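Long-range contacts in alpha-1,3-glucanase (Bacillus circulans, PDB 5ZRU), which hydrolyses alpha-1,3-glucan, the present chain being the GH87 catalytic unit of a longer protein that probably also binds carbohydrate through other domains: residues R347-D352 and R371-D376; R136-H141 and V316-C321. One frame throughout, in Å; residues are numbered along the deposited sequence.

Interaction 1 (R347-D352 and R371-D376). With CA (calcium ion), chain J.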
ATOM      1  N   ARG A 347      -3.741   3.110   0.692  1.00  7.58           N
ATOM      2  CA  ARG A 347      -2.709   3.612   1.593  1.00  6.14           C
ATOM      3  C   ARG A 347      -3.109   3.430   3.045  1.00  7.75           C
ATOM      4  O   ARG A 347      -4.294   3.393   3.378  1.00  7.19           O
ATOM      5  CB  ARG A 347      -2.423   5.103   1.347  1.00  6.94           C
ATOM      6  CG  ARG A 347      -2.064   5.457  -0.105  1.00  7.64           C
ATOM      7  CD  ARG A 347      -1.716   6.947  -0.203  1.00  8.62           C
ATOM      8  NE  ARG A 347      -1.320   7.352  -1.555  1.00  7.96           N
ATOM      9  CZ  ARG A 347      -1.419   8.598  -2.004  1.00 11.40           C
ATOM     10  NH1 ARG A 347      -1.905   9.543  -1.196  1.00  8.80           N
ATOM     11  NH2 ARG A 347      -1.042   8.907  -3.253  1.00  8.37           N
ATOM     12  N   ASN A 348      -2.102   3.312   3.911  1.00  7.52           N
ATOM     13  CA  ASN A 348      -2.322   3.382   5.360  1.00  7.62           C
ATOM     14  C   ASN A 348      -3.319   2.333   5.841  1.00  7.41           C
ATOM     15  O   ASN A 348      -4.135   2.592   6.726  1.00  7.69           O
ATOM     16  CB  ASN A 348      -2.793   4.784   5.762  1.00  7.86           C
ATOM     17  CG  ASN A 348      -1.958   5.862   5.154  1.00 12.24           C
ATOM     18  OD1 ASN A 348      -0.738   5.883   5.321  1.00 11.52           O
ATOM     19  ND2 ASN A 348      -2.605   6.772   4.423  1.00  9.38           N
ATOM     20  N   ASN A 349      -3.259   1.137   5.269  1.00  7.40           N
ATOM     21  CA  ASN A 349      -4.057   0.032   5.770  1.00  7.74           C
ATOM     22  C   ASN A 349      -3.222  -0.812   6.732  1.00 10.26           C
ATOM     23  O   ASN A 349      -1.982  -0.807   6.690  1.00  8.75           O
ATOM     24  CB  ASN A 349      -4.591  -0.820   4.615  1.00  9.48           C
ATOM     25  CG  ASN A 349      -5.415  -0.005   3.635  1.00 10.14           C
ATOM     26  OD1 ASN A 349      -6.567   0.345   3.917  1.00 10.28           O
ATOM     27  ND2 ASN A 349      -4.821   0.320   2.473  1.00  6.56           N
ATOM     28  N   LEU A 350      -3.928  -1.512   7.630  1.00  6.50           N
ATOM     29  CA  LEU A 350      -3.283  -2.256   8.711  1.00  9.01           C
ATOM     30  C   LEU A 350      -2.601  -3.531   8.225  1.00  8.75           C
ATOM     31  O   LEU A 350      -1.766  -4.086   8.948  1.00  9.37           O
ATOM     32  CB  LEU A 350      -4.315  -2.599   9.793  1.00  5.50           C
ATOM     33  CG  LEU A 350      -4.818  -1.381  10.573  1.00  9.67           C
ATOM     34  CD1 LEU A 350      -6.187  -1.624  11.170  1.00 11.99           C
ATOM     35  CD2 LEU A 350      -3.813  -0.992  11.679  1.00  9.29           C
ATOM     36  N   ALA A 351      -2.931  -3.996   7.021  1.00  9.21           N
ATOM     37  CA  ALA A 351      -2.307  -5.178   6.430  1.00  9.36           C
ATOM     38  C   ALA A 351      -2.162  -4.970   4.921  1.00  9.32           C
ATOM     39  O   ALA A 351      -1.784  -3.877   4.502  1.00  9.73           O
ATOM     40  CB  ALA A 351      -3.120  -6.441   6.746  1.00 11.40           C
ATOM     41  N   ASP A 352      -2.470  -5.985   4.100  1.00  8.70           N
ATOM     42  CA  ASP A 352      -2.174  -5.920   2.665  1.00  7.50           C
ATOM     43  C   ASP A 352      -2.837  -4.721   1.997  1.00  9.29           C
ATOM     44  O   ASP A 352      -3.972  -4.364   2.317  1.00  9.37           O
ATOM     45  CB  ASP A 352      -2.671  -7.171   1.928  1.00 11.43           C
ATOM     46  CG  ASP A 352      -2.129  -8.455   2.504  1.00 18.23           C
ATOM     47  OD1 ASP A 352      -2.159  -8.591   3.741  1.00 19.43           O
ATOM     48  OD2 ASP A 352      -1.723  -9.333   1.708  1.00 18.57           O
ATOM     49  N   ARG A 371       0.768   2.634  -0.600  1.00  6.81           N
ATOM     50  CA  ARG A 371       1.669   3.328   0.317  1.00  8.13           C
ATOM     51  C   ARG A 371       1.357   3.026   1.776  1.00  7.67           C
ATOM     52  O   ARG A 371       0.198   3.082   2.188  1.00  8.38           O
ATOM     53  CB  ARG A 371       1.615   4.852   0.087  1.00  7.58           C
ATOM     54  CG  ARG A 371       2.645   5.623   0.908  1.00  9.56           C
ATOM     55  CD  ARG A 371       2.518   7.141   0.702  1.00 11.80           C
ATOM     56  NE  ARG A 371       2.807   7.548  -0.665  1.00 15.24           N
ATOM     57  CZ  ARG A 371       2.342   8.658  -1.240  1.00 11.87           C
ATOM     58  NH1 ARG A 371       1.527   9.481  -0.585  1.00 10.92           N
ATOM     59  NH2 ARG A 371       2.673   8.927  -2.492  1.00 10.95           N
ATOM     60  N   ASN A 372       2.398   2.710   2.554  1.00  6.70           N
ATOM     61  CA  ASN A 372       2.322   2.718   4.021  1.00  7.30           C
ATOM     62  C   ASN A 372       1.366   1.649   4.551  1.00  8.75           C
ATOM     63  O   ASN A 372       0.628   1.882   5.509  1.00  7.07           O
ATOM     64  CB  ASN A 372       1.921   4.107   4.544  1.00  7.55           C
ATOM     65  CG  ASN A 372       2.341   4.338   5.991  1.00  6.83           C
ATOM     66  OD1 ASN A 372       3.468   4.031   6.385  1.00  9.15           O
ATOM     67  ND2 ASN A 372       1.439   4.906   6.781  1.00  8.90           N
ATOM     68  N   ASN A 373       1.399   0.466   3.950  1.00  9.06           N
ATOM     69  CA  ASN A 373       0.540  -0.636   4.367  1.00  7.46           C
ATOM     70  C   ASN A 373       1.287  -1.610   5.278  1.00  7.46           C
ATOM     71  O   ASN A 373       2.518  -1.702   5.260  1.00  8.91           O
ATOM     72  CB  ASN A 373      -0.021  -1.360   3.135  1.00  6.84           C
ATOM     73  CG  ASN A 373      -0.946  -0.470   2.324  1.00  8.24           C
ATOM     74  OD1 ASN A 373      -2.004  -0.078   2.802  1.00  7.53           O
ATOM     75  ND2 ASN A 373      -0.545  -0.134   1.092  1.00  6.16           N
ATOM     76  N   GLY A 374       0.515  -2.354   6.074  1.00  8.72           N
ATOM     77  CA  GLY A 374       1.067  -3.166   7.147  1.00  8.26           C
ATOM     78  C   GLY A 374       1.229  -4.642   6.867  1.00 10.01           C
ATOM     79  O   GLY A 374       1.285  -5.459   7.797  1.00  9.20           O
ATOM     80  N   ASP A 375       1.313  -4.987   5.587  1.00  8.30           N
ATOM     81  CA  ASP A 375       1.624  -6.329   5.114  1.00  9.72           C
ATOM     82  C   ASP A 375       1.988  -6.155   3.641  1.00 10.78           C
ATOM     83  O   ASP A 375       2.242  -5.027   3.200  1.00 10.50           O
ATOM     84  CB  ASP A 375       0.443  -7.281   5.392  1.00 10.79           C
ATOM     85  CG  ASP A 375       0.884  -8.719   5.653  1.00 18.66           C
ATOM     86  OD1 ASP A 375       1.584  -9.296   4.804  1.00 15.88           O
ATOM     87  OD2 ASP A 375       0.516  -9.276   6.707  1.00 31.68           O
ATOM     88  N   ASP A 376       2.016  -7.240   2.872  1.00 10.48           N
ATOM     89  CA  ASP A 376       2.424  -7.104   1.472  1.00  9.07           C
ATOM     90  C   ASP A 376       1.589  -6.042   0.768  1.00 10.43           C
ATOM     91  O   ASP A 376       0.362  -6.019   0.898  1.00  9.40           O
ATOM     92  CB  ASP A 376       2.281  -8.435   0.737  1.00  9.20           C
ATOM     93  CG  ASP A 376       3.200  -9.499   1.284  1.00 10.58           C
ATOM     94  OD1 ASP A 376       4.433  -9.306   1.224  1.00 11.51           O
ATOM     95  OD2 ASP A 376       2.685 -10.520   1.785  1.00 12.92           O
TER
HETATM   96 CA    CA J 608      -0.629 -10.354   3.970  1.00 21.59          CA
HETATM   97  O   HOH W   1      -2.196 -10.413   5.642  1.00 32.06           O
HETATM   98  O   HOH W   2       0.199 -10.886   2.156  1.00 15.34           O
HETATM   99  O   HOH W   3       0.490 -11.829   5.082  1.00 24.87           O
HETATM  100  O   HOH W   4      -2.153 -12.054   4.060  1.00 30.56           O
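Arg347 and Arg371 form a parallel beta bridge with their CA atoms 4.6 Å apart, and from it the two loops run on side by side, as neighbouring coils of a right-handed parallel beta-helix do. Asn348 N donates to Arg371 O over 2.9 Å, and Gly374 N makes two weak bonds, to Asn349 O and Ala351 O. Glycine suits this place because a CB would collide with Leu350 O. Asn348 and Asn372 both take a left-handed helical backbone, which asparagine tolerates well, and Asn372 ND2 donates to Asn348 OD1 in its carbonyl plane over 2.8 Å, a rung like those of the asparagine ladders of beta-helices. The amides of Asn349 and Asn373 lie nearly coplanar (7°). Asn373 OD1 is gripped twice, by Asn349 ND2 at 2.9 Å and by Asn349 N, which arrive from opposite faces of its plane.

The guanidinium groups of Arg347 and Arg371 stack at 20°, Arg371 NH1 sitting over the centre of the Arg347 group, 3.4 Å from Arg347 CZ. Arg347 is extended as far as NE, whereas Arg371 bends at chi3 (-64°), where its NE is placed. Glu139 bridges to both, Glu172 and Glu402 also pair with Arg371, and Ser369 OG accepts from Arg347 NE.

Far from the arginines, calcium takes Asp352 OD1 at 2.3 Å and Asp352 OD2, also bonded to Asn355 ND2, at 2.7 Å, with Asp375 OD1 at 2.6 Å and four waters completing the shell. Asp376, salt-bridged to Arg435, accepts from one of those waters through OD2, while its N donates to the anti lone pair of Asp375 OD1. Stacking two positive groups is costly, and the surrounding glutamates probably offset that repulsion; at the other end the metal ties consecutive coils together through one aspartate from each.

Interaction 2 (R136-H141 and V316-C321). With PE5 (3,6,9,12,15,18,21,24-octaoxahexacosan-1-ol), chain C.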
ATOM      1  N   ARG A 136       4.059   4.408  12.172  1.00  7.56           N
ATOM      2  CA  ARG A 136       4.125   5.682  12.880  1.00  8.63           C
ATOM      3  C   ARG A 136       3.655   6.860  12.033  1.00  9.23           C
ATOM      4  O   ARG A 136       3.361   7.924  12.592  1.00  8.50           O
ATOM      5  CB  ARG A 136       5.550   5.912  13.398  1.00  9.61           C
ATOM      6  CG  ARG A 136       5.871   5.015  14.606  1.00 10.08           C
ATOM      7  CD  ARG A 136       7.359   5.026  14.965  1.00 10.27           C
ATOM      8  NE  ARG A 136       8.100   4.165  14.047  1.00  9.73           N
ATOM      9  CZ  ARG A 136       9.263   3.586  14.332  1.00  9.34           C
ATOM     10  NH1 ARG A 136       9.843   3.781  15.515  1.00 11.12           N
ATOM     11  NH2 ARG A 136       9.832   2.796  13.437  1.00  9.40           N
ATOM     12  N   PHE A 137       3.566   6.702  10.709  1.00  9.19           N
ATOM     13  CA  PHE A 137       3.110   7.776   9.840  1.00 10.32           C
ATOM     14  C   PHE A 137       1.714   7.477   9.296  1.00 11.01           C
ATOM     15  O   PHE A 137       1.269   6.326   9.239  1.00  7.49           O
ATOM     16  CB  PHE A 137       4.103   8.017   8.690  1.00  8.40           C
ATOM     17  CG  PHE A 137       5.346   8.767   9.109  1.00  9.02           C
ATOM     18  CD1 PHE A 137       6.416   8.098   9.697  1.00  8.54           C
ATOM     19  CD2 PHE A 137       5.435  10.143   8.927  1.00  9.03           C
ATOM     20  CE1 PHE A 137       7.565   8.790  10.097  1.00 10.05           C
ATOM     21  CE2 PHE A 137       6.576  10.855   9.328  1.00 10.63           C
ATOM     22  CZ  PHE A 137       7.643  10.181   9.908  1.00 11.60           C
ATOM     23  N   ASP A 138       1.020   8.546   8.914  1.00  9.41           N
ATOM     24  CA  ASP A 138      -0.331   8.469   8.372  1.00  9.50           C
ATOM     25  C   ASP A 138      -0.493   9.628   7.397  1.00  9.81           C
ATOM     26  O   ASP A 138       0.414  10.447   7.234  1.00  8.53           O
ATOM     27  CB  ASP A 138      -1.382   8.521   9.495  1.00  8.87           C
ATOM     28  CG  ASP A 138      -2.729   7.915   9.081  1.00 10.91           C
ATOM     29  OD1 ASP A 138      -2.878   7.472   7.923  1.00  9.16           O
ATOM     30  OD2 ASP A 138      -3.649   7.880   9.923  1.00 10.25           O
ATOM     31  N   GLU A 139      -1.661   9.718   6.760  1.00  9.85           N
ATOM     32  CA  GLU A 139      -1.916  10.800   5.817  1.00  9.51           C
ATOM     33  C   GLU A 139      -3.264  11.441   6.099  1.00  9.90           C
ATOM     34  O   GLU A 139      -4.156  10.821   6.689  1.00  7.67           O
ATOM     35  CB  GLU A 139      -1.872  10.303   4.358  1.00 10.45           C
ATOM     36  CG  GLU A 139      -0.484   9.853   3.943  1.00  8.58           C
ATOM     37  CD  GLU A 139      -0.402   9.457   2.487  1.00 11.71           C
ATOM     38  OE1 GLU A 139      -1.403   9.584   1.756  1.00 12.51           O
ATOM     39  OE2 GLU A 139       0.669   8.994   2.084  1.00 12.92           O
ATOM     40  N   VAL A 140      -3.378  12.711   5.705  1.00  8.06           N
ATOM     41  CA  VAL A 140      -4.655  13.406   5.598  1.00 11.17           C
ATOM     42  C   VAL A 140      -4.619  14.167   4.284  1.00 11.52           C
ATOM     43  O   VAL A 140      -3.554  14.386   3.705  1.00 10.70           O
ATOM     44  CB  VAL A 140      -4.947  14.379   6.769  1.00 13.28           C
ATOM     45  CG1 VAL A 140      -5.200  13.609   8.064  1.00 15.73           C
ATOM     46  CG2 VAL A 140      -3.800  15.374   6.951  1.00  9.31           C
ATOM     47  N   HIS A 141      -5.797  14.553   3.797  1.00  9.97           N
ATOM     48  CA  HIS A 141      -5.847  15.415   2.622  1.00 10.41           C
ATOM     49  C   HIS A 141      -6.950  16.444   2.802  1.00 13.04           C
ATOM     50  O   HIS A 141      -7.886  16.252   3.580  1.00 11.77           O
ATOM     51  CB  HIS A 141      -6.026  14.611   1.315  1.00 10.65           C
ATOM     52  CG  HIS A 141      -7.326  13.868   1.204  1.00 11.96           C
ATOM     53  ND1 HIS A 141      -7.543  12.645   1.806  1.00 12.18           N
ATOM     54  CD2 HIS A 141      -8.461  14.153   0.516  1.00 10.76           C
ATOM     55  CE1 HIS A 141      -8.761  12.220   1.512  1.00 11.98           C
ATOM     56  NE2 HIS A 141      -9.340  13.120   0.735  1.00 11.24           N
ATOM     57  N   VAL A 316      -8.576   4.739  -0.856  1.00  7.92           N
ATOM     58  CA  VAL A 316      -9.037   4.000   0.320  1.00  6.46           C
ATOM     59  C   VAL A 316      -7.901   3.884   1.325  1.00  9.28           C
ATOM     60  O   VAL A 316      -6.746   3.638   0.955  1.00  7.52           O
ATOM     61  CB  VAL A 316      -9.601   2.604  -0.034  1.00  9.37           C
ATOM     62  CG1 VAL A 316     -10.816   2.751  -0.940  1.00 13.91           C
ATOM     63  CG2 VAL A 316      -8.527   1.714  -0.671  1.00 10.00           C
ATOM     64  N   GLU A 317      -8.227   4.087   2.602  1.00  9.05           N
ATOM     65  CA  GLU A 317      -7.204   4.019   3.631  1.00  8.74           C
ATOM     66  C   GLU A 317      -7.808   3.592   4.961  1.00  9.79           C
ATOM     67  O   GLU A 317      -9.011   3.728   5.198  1.00  9.31           O
ATOM     68  CB  GLU A 317      -6.459   5.360   3.787  1.00 12.64           C
ATOM     69  CG  GLU A 317      -7.305   6.580   4.047  1.00 13.59           C
ATOM     70  CD  GLU A 317      -6.483   7.884   4.048  1.00 12.82           C
ATOM     71  OE1 GLU A 317      -5.239   7.826   3.928  1.00 13.02           O
ATOM     72  OE2 GLU A 317      -7.093   8.968   4.167  1.00 13.11           O
ATOM     73  N   HIS A 318      -6.932   3.080   5.830  1.00  7.54           N
ATOM     74  CA  HIS A 318      -7.241   2.729   7.214  1.00  7.99           C
ATOM     75  C   HIS A 318      -8.125   1.496   7.337  1.00  8.64           C
ATOM     76  O   HIS A 318      -8.734   1.266   8.391  1.00  7.68           O
ATOM     77  CB  HIS A 318      -7.866   3.915   7.961  1.00  9.25           C
ATOM     78  CG  HIS A 318      -7.052   5.163   7.867  1.00 10.55           C
ATOM     79  ND1 HIS A 318      -7.616   6.412   7.723  1.00  9.28           N
ATOM     80  CD2 HIS A 318      -5.712   5.352   7.888  1.00  9.86           C
ATOM     81  CE1 HIS A 318      -6.656   7.320   7.656  1.00 10.05           C
ATOM     82  NE2 HIS A 318      -5.492   6.701   7.759  1.00  9.10           N
ATOM     83  N   PHE A 319      -8.195   0.671   6.301  1.00  8.98           N
ATOM     84  CA  PHE A 319      -8.931  -0.582   6.412  1.00  8.65           C
ATOM     85  C   PHE A 319      -7.990  -1.702   6.833  1.00  7.77           C
ATOM     86  O   PHE A 319      -6.777  -1.521   6.931  1.00  8.41           O
ATOM     87  CB  PHE A 319      -9.633  -0.901   5.088  1.00  8.35           C
ATOM     88  CG  PHE A 319     -10.761   0.048   4.779  1.00  7.74           C
ATOM     89  CD1 PHE A 319     -12.036  -0.190   5.277  1.00  9.08           C
ATOM     90  CD2 PHE A 319     -10.532   1.202   4.049  1.00  8.38           C
ATOM     91  CE1 PHE A 319     -13.077   0.699   5.026  1.00 10.65           C
ATOM     92  CE2 PHE A 319     -11.561   2.095   3.781  1.00  9.84           C
ATOM     93  CZ  PHE A 319     -12.841   1.850   4.280  1.00 11.70           C
ATOM     94  N   GLU A 320      -8.566  -2.874   7.101  1.00  8.62           N
ATOM     95  CA  GLU A 320      -7.751  -4.043   7.409  1.00  8.98           C
ATOM     96  C   GLU A 320      -6.806  -4.344   6.259  1.00  8.86           C
ATOM     97  O   GLU A 320      -5.600  -4.523   6.453  1.00 10.06           O
ATOM     98  CB  GLU A 320      -8.657  -5.241   7.687  1.00 12.21           C
ATOM     99  CG  GLU A 320      -7.921  -6.554   7.881  1.00 12.04           C
ATOM    100  CD  GLU A 320      -8.872  -7.729   7.957  1.00 15.69           C
ATOM    101  OE1 GLU A 320     -10.058  -7.556   7.598  1.00 12.16           O
ATOM    102  OE2 GLU A 320      -8.437  -8.821   8.369  1.00 18.41           O
ATOM    103  N   CYS A 321      -7.358  -4.418   5.051  1.00  9.66           N
ATOM    104  CA  CYS A 321      -6.626  -4.406   3.798  1.00 10.42           C
ATOM    105  C   CYS A 321      -7.361  -3.449   2.875  1.00  8.73           C
ATOM    106  O   CYS A 321      -8.552  -3.186   3.065  1.00  9.00           O
ATOM    107  CB  CYS A 321      -6.569  -5.789   3.131  1.00  9.68           C
ATOM    108  SG  CYS A 321      -5.990  -7.150   4.159  1.00 13.70           S
TER
HETATM  109  C48 PE5 C 601     -15.179   8.527  12.275  1.00 21.35           C
HETATM  110  C50 PE5 C 601     -13.744   8.012  12.434  1.00 21.41           C
HETATM  111  O1  PE5 C 601     -13.119   8.654  13.514  1.00 28.07           O
HETATM  112  C1  PE5 C 601     -11.821   8.207  13.797  1.00 25.78           C
HETATM  113  C2  PE5 C 601     -11.157   9.098  14.851  1.00 22.90           C
HETATM  114  O2  PE5 C 601     -10.986  10.389  14.339  1.00 21.48           O
HETATM  115  C3  PE5 C 601     -10.523  11.348  15.246  1.00 23.37           C
HETATM  116  C4  PE5 C 601     -10.452  12.718  14.559  1.00 22.27           C
HETATM  117  O3  PE5 C 601      -9.637  12.639  13.419  1.00 27.46           O
HETATM  118  C5  PE5 C 601      -9.406  13.840  12.732  1.00 20.78           C
HETATM  119  C6  PE5 C 601      -9.628  13.649  11.224  1.00 31.37           C
HETATM  120  O4  PE5 C 601      -8.461  13.221  10.567  1.00 30.13           O
HETATM  121  C7  PE5 C 601      -8.640  12.252   9.566  1.00 27.79           C
HETATM  122  C8  PE5 C 601      -9.694  12.710   8.556  1.00 30.45           C
HETATM  123  O5  PE5 C 601     -10.112  11.619   7.797  1.00 33.05           O
HETATM  124  C9  PE5 C 601     -11.258  11.845   7.021  1.00 30.07           C
HETATM  125  C10 PE5 C 601     -10.839  11.991   5.565  1.00 27.79           C
HETATM  126  O6  PE5 C 601     -11.336  13.194   5.060  1.00 27.56           O
HETATM  127  C11 PE5 C 601     -10.668  13.674   3.930  1.00 27.21           C
HETATM  128  C12 PE5 C 601     -11.088  15.109   3.644  1.00 25.99           C
HETATM  129  O7  PE5 C 601     -11.691  15.110   2.388  1.00 24.43           O
HETATM  130  C13 PE5 C 601     -11.387  16.213   1.584  1.00 21.91           C
HETATM  131  C14 PE5 C 601     -12.532  16.412   0.594  1.00 23.80           C
HETATM  132  O8  PE5 C 601     -13.730  16.089   1.241  1.00 25.64           O
HETATM  133  C15 PE5 C 601     -14.890  16.150   0.452  1.00 24.84           C
HETATM  134  C16 PE5 C 601     -15.829  17.229   1.010  1.00 22.55           C
HETATM  135  O52 PE5 C 601     -16.928  16.648   1.657  1.00 32.17           O
HETATM  136  O   HOH W   5      -6.906  10.573   6.215  1.00 12.98           O
HETATM  137  O   HOH W   6      -3.953   9.316   1.877  1.00 14.04           O
HETATM  138  O   HOH W   7      -5.648  11.060   3.038  1.00 10.69           O
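Asp138 and His318 meet tip to tip: His318 NE2 donates in its ring plane to the syn lone pair of Asp138 OD1, at 2.7 Å and nearly straight (163°). The carboxylate is turned 78° from the ring. Asp138 reaches across because its CG stands anti to the backbone N (chi1 -158°), and Glu139 N adds a weak bond to the same OD1. Asn285 OD1 takes the other ring nitrogen of His318, ND1, which fixes the ring's rotation and is likely to favour a positive imidazole. An alanine in place of Asp138 would probably leave His318 NE2 without its acceptor and the ring less firmly held at that end.

This tight joint couples two domains: strand 132-144 belongs to the antiparallel sheet of domain D1, and strand 310-317, which leads into His318, to the parallel beta-helix of D2. Next to it the contact is loose and filled by water. Glu317 points toward the D1 strand yet comes no nearer than 4.2 Å, between its OE1 and Glu139 CB. One water donates to Glu139 OE1 and, over 2.8 Å, to Glu317 OE1, separating two acids whose other partners include Arg371 for Glu139 and Tyr283 for Glu317. Another joins Glu317 OE2 to His141 ND1 at the ring's edge. Over one face of His141 lies the polyether PE5, its C11 3.4 Å from His141 CE1.

Overall arrangement
Interaction 2 and interaction 1 lie about 8 Å apart, centre to centre, and touch directly. Along the chain they come in series, since 316-321 ends before 347-352 begins. Residues 316-321, 347-352 and 371-376 follow the strands 310-317, 345-347 and 369-371, which pair in that order in the parallel beta-helix of domain D2; only 136-141 comes from D1. The D1 strand meets the coils at more than one level: Phe137 O lies 2.8 Å from Asn372 ND2, probably a hydrogen bond, and Glu139 OE2 lies 2.8 Å from Arg371 NH1 in a salt bridge. D1 is thus seated across several successive coils, away from the calcium at the far end of interaction 1.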